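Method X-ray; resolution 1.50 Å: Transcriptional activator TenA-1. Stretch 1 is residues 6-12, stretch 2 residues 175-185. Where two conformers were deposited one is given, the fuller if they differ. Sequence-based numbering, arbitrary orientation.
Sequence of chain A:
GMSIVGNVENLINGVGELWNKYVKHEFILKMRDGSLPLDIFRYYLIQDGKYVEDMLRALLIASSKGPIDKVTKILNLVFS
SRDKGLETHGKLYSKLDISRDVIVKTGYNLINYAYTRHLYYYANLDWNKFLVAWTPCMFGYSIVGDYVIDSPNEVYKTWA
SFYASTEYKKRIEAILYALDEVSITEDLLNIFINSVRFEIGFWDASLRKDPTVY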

# COMPACT_ATOMS: atom_id res chain seq x y z
N GLY A 6 -9.55 25.32 0.87
CA GLY A 6 -8.67 24.88 -0.19
C GLY A 6 -9.35 24.00 -1.24
O GLY A 6 -10.51 24.21 -1.58
N ASN A 7 -8.58 23.05 -1.74
CA ASN A 7 -9.03 22.18 -2.84
C ASN A 7 -10.36 21.48 -2.56
O ASN A 7 -11.27 21.50 -3.44
N VAL A 8 -10.51 20.88 -1.38
CA VAL A 8 -11.77 20.14 -1.12
C VAL A 8 -12.99 21.07 -1.13
O VAL A 8 -14.02 20.72 -1.65
N GLU A 9 -12.84 22.30 -0.61
CA GLU A 9 -13.93 23.28 -0.65
C GLU A 9 -14.32 23.66 -2.09
O GLU A 9 -15.49 23.77 -2.45
N ASN A 10 -13.31 23.89 -2.92
CA ASN A 10 -13.54 24.26 -4.30
C ASN A 10 -14.17 23.13 -5.10
O ASN A 10 -15.00 23.38 -5.97
N LEU A 11 -13.74 21.90 -4.83
CA LEU A 11 -14.30 20.72 -5.50
C LEU A 11 -15.76 20.57 -5.07
O LEU A 11 -16.62 20.40 -5.92
N ILE A 12 -16.04 20.64 -3.77
CA ILE A 12 -17.41 20.56 -3.28
C ILE A 12 -18.29 21.66 -3.90
O ILE A 12 -19.39 21.39 -4.39
N ILE A 175 -5.22 12.50 3.74
CA ILE A 175 -5.72 12.57 2.36
C ILE A 175 -5.76 14.02 1.88
O ILE A 175 -5.32 14.32 0.78
N LEU A 176 -6.25 14.92 2.74
CA LEU A 176 -6.33 16.34 2.40
C LEU A 176 -4.95 16.97 2.25
O LEU A 176 -4.79 17.83 1.40
N TYR A 177 -3.96 16.55 3.06
CA TYR A 177 -2.56 17.02 2.92
C TYR A 177 -2.04 16.66 1.51
O TYR A 177 -1.38 17.46 0.84
N ALA A 178 -2.34 15.44 1.06
CA ALA A 178 -1.95 15.01 -0.30
C ALA A 178 -2.74 15.77 -1.38
O ALA A 178 -2.19 16.18 -2.38
N LEU A 179 -4.05 15.96 -1.15
CA LEU A 179 -4.89 16.70 -2.10
C LEU A 179 -4.44 18.14 -2.28
O LEU A 179 -4.54 18.67 -3.39
N ASP A 180 -3.93 18.76 -1.21
CA ASP A 180 -3.44 20.16 -1.31
C ASP A 180 -2.29 20.37 -2.31
O ASP A 180 -2.07 21.51 -2.76
N GLU A 181 -1.59 19.28 -2.69
CA GLU A 181 -0.50 19.31 -3.69
C GLU A 181 -0.99 19.31 -5.12
O GLU A 181 -0.20 19.55 -6.06
N VAL A 182 -2.28 19.05 -5.34
CA VAL A 182 -2.85 18.96 -6.67
C VAL A 182 -3.29 20.33 -7.18
O VAL A 182 -3.90 21.09 -6.43
N SER A 183 -2.93 20.64 -8.43
CA SER A 183 -3.38 21.83 -9.11
C SER A 183 -4.71 21.45 -9.77
O SER A 183 -4.74 20.76 -10.79
N ILE A 184 -5.83 21.91 -9.20
CA ILE A 184 -7.15 21.45 -9.68
C ILE A 184 -7.54 22.12 -11.00
O ILE A 184 -7.39 23.34 -11.18
N THR A 185 -7.99 21.30 -11.95
CA THR A 185 -8.42 21.67 -13.25
C THR A 185 -9.90 21.28 -13.44
O THR A 185 -10.45 20.53 -12.64

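What does the helical part of stretch 2 offer to the helix of stretch 1? The two helices cross almost at right angles, 84° between their directions, and the apolar contact involves a few side chains. Ile175, Tyr177 and Ala178 lie out of reach. Leu176 leaves its backbone sideways, but its m, t rotamer (chi1, chi2) carries the end of the side chain nearer, and CD2 of Leu176 lies 3.8 Å from CB of Val8. Leu179 points toward stretch 1 with chi1 t and chi2 p. CD2 of Leu179 touches two side chains three residues apart on the first helix, 4.1 Å from CB of Val8 (chi1 p) and 4.2 Å from CD1 of Leu11 (m, t). Both Val8 and Leu11 point toward stretch 2, and both are buried.

How does Asp180 take part without touching stretch 1 through a direct polar bond? Its CB also leaves sideways, and with chi1 m the carboxylate comes nearer the start of the first helix. Two waters fill the gap. Water 1 accepts from N of Asn7 at 2.9 Å and donates to OD1 of Asp180 at 2.7 Å; water 2 accepts from N of Val8 at 2.9 Å and donates to the same OD1 of Asp180 at 3.0 Å. A single carboxylate oxygen thus serves two backbone amides that, so early in the helix, have no partner in the preceding turn among these residues.

Where is the direct polar link? It lies at the type I turn from Leu179 to Val182, which Asn7 reads with one amide group. Asn7 points toward stretch 2 with chi1 m, and its ND2 donates to O of Leu179 at 2.8 Å and to O of Val182, also at 2.8 Å. The two acceptors lie about 90° apart around ND2, with angles at hydrogen of 147° and 150°, so each amide hydrogen has its own acceptor and the side chain bridges the two ends of the turn. The O of Leu179 also accepts from N of Val182 at 3.0 Å, closing the turn itself. Glu181 points away, while Val182 (chi1 t) points toward stretch 1, its CB 4.2 Å from ND2 of Asn7.

What closes the contact beyond the turn? Ser183 points away, and Ile184 turns back toward the first helix with both chi1 and chi2 m. CG1 of Ile184 lies 3.4 Å from OD1 of Asn7, a van der Waals contact, while CG2 of Ile184 packs 4.0 Å from CD2 of Leu11. Thr185 points away again and uses its side chain to cap the helix that follows.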

# COMPACT_ATOMS: atom_id res chain seq x y z
CB ASN A 7 -7.93 21.18 -3.25
CG ASN A 7 -6.84 21.79 -4.12
OD1 ASN A 7 -7.01 22.88 -4.68
ND2 ASN A 7 -5.74 21.03 -4.30
CB VAL A 8 -11.73 19.22 0.11
CG1 VAL A 8 -11.83 19.99 1.40
CG2 VAL A 8 -12.85 18.16 -0.03
CB GLU A 9 -13.52 24.53 0.16
CG GLU A 9 -14.58 25.59 0.30
CD GLU A 9 -14.09 26.90 0.98
OE1 GLU A 9 -12.88 27.27 0.87
OE2 GLU A 9 -14.96 27.59 1.56
CB ASN A 10 -12.23 24.71 -4.95
CG ASN A 10 -11.63 25.95 -4.29
OD1 ASN A 10 -12.34 26.73 -3.66
ND2 ASN A 10 -10.34 26.14 -4.48
CB LEU A 11 -13.50 19.46 -5.20
CG LEU A 11 -12.13 19.39 -5.90
CD1 LEU A 11 -11.17 18.40 -5.22
CD2 LEU A 11 -12.28 19.05 -7.39
CB ILE A 12 -17.48 20.56 -1.74
CG1 ILE A 12 -16.89 19.25 -1.19
CG2 ILE A 12 -18.90 20.77 -1.26
CD1 ILE A 12 -16.66 19.26 0.34
CB ILE A 175 -7.09 11.86 2.25
CG1 ILE A 175 -6.92 10.35 2.48
CG2 ILE A 175 -7.78 12.19 0.87
CD1 ILE A 175 -8.23 9.59 2.79
CB LEU A 176 -7.23 17.12 3.37
CG LEU A 176 -8.74 16.77 3.36
CD1 LEU A 176 -9.54 17.66 4.30
CD2 LEU A 176 -9.37 16.81 1.95
CB TYR A 177 -1.73 16.39 4.06
CG TYR A 177 -0.27 16.78 4.16
CD1 TYR A 177 0.12 18.12 4.25
CD2 TYR A 177 0.72 15.79 4.28
CE1 TYR A 177 1.49 18.47 4.36
CE2 TYR A 177 2.09 16.13 4.42
CZ TYR A 177 2.46 17.47 4.45
OH TYR A 177 3.79 17.80 4.58
CB ALA A 178 -2.18 13.52 -0.48
CB LEU A 179 -6.37 16.65 -1.68
CG LEU A 179 -7.43 17.25 -2.61
CD1 LEU A 179 -7.51 16.47 -3.93
CD2 LEU A 179 -8.78 17.24 -1.95
CB ASP A 180 -3.11 20.71 0.07
CG ASP A 180 -4.35 20.97 0.93
OD1 ASP A 180 -5.47 21.15 0.39
OD2 ASP A 180 -4.18 20.98 2.16
CB GLU A 181 0.48 18.13 -3.54
CG GLU A 181 1.56 18.29 -2.50
CD GLU A 181 2.78 17.39 -2.74
OE1 GLU A 181 3.35 17.38 -3.86
OE2 GLU A 181 3.19 16.71 -1.79
CB VAL A 182 -4.08 17.97 -6.71
CG1 VAL A 182 -4.64 17.81 -8.11
CG2 VAL A 182 -3.65 16.58 -6.17
CB SER A 183 -2.32 22.32 -10.08
OG SER A 183 -2.73 23.58 -10.62
CB ILE A 184 -8.23 21.72 -8.64
CG1 ILE A 184 -7.95 20.95 -7.34
CG2 ILE A 184 -9.65 21.40 -9.18
CD1 ILE A 184 -7.99 19.39 -7.48
CB THR A 185 -7.60 20.94 -14.29
OG1 THR A 185 -7.94 19.53 -14.24
CG2 THR A 185 -6.11 21.12 -14.07
O HOH W 1 -5.74 23.19 -1.28
O HOH W 2 -8.43 20.57 0.58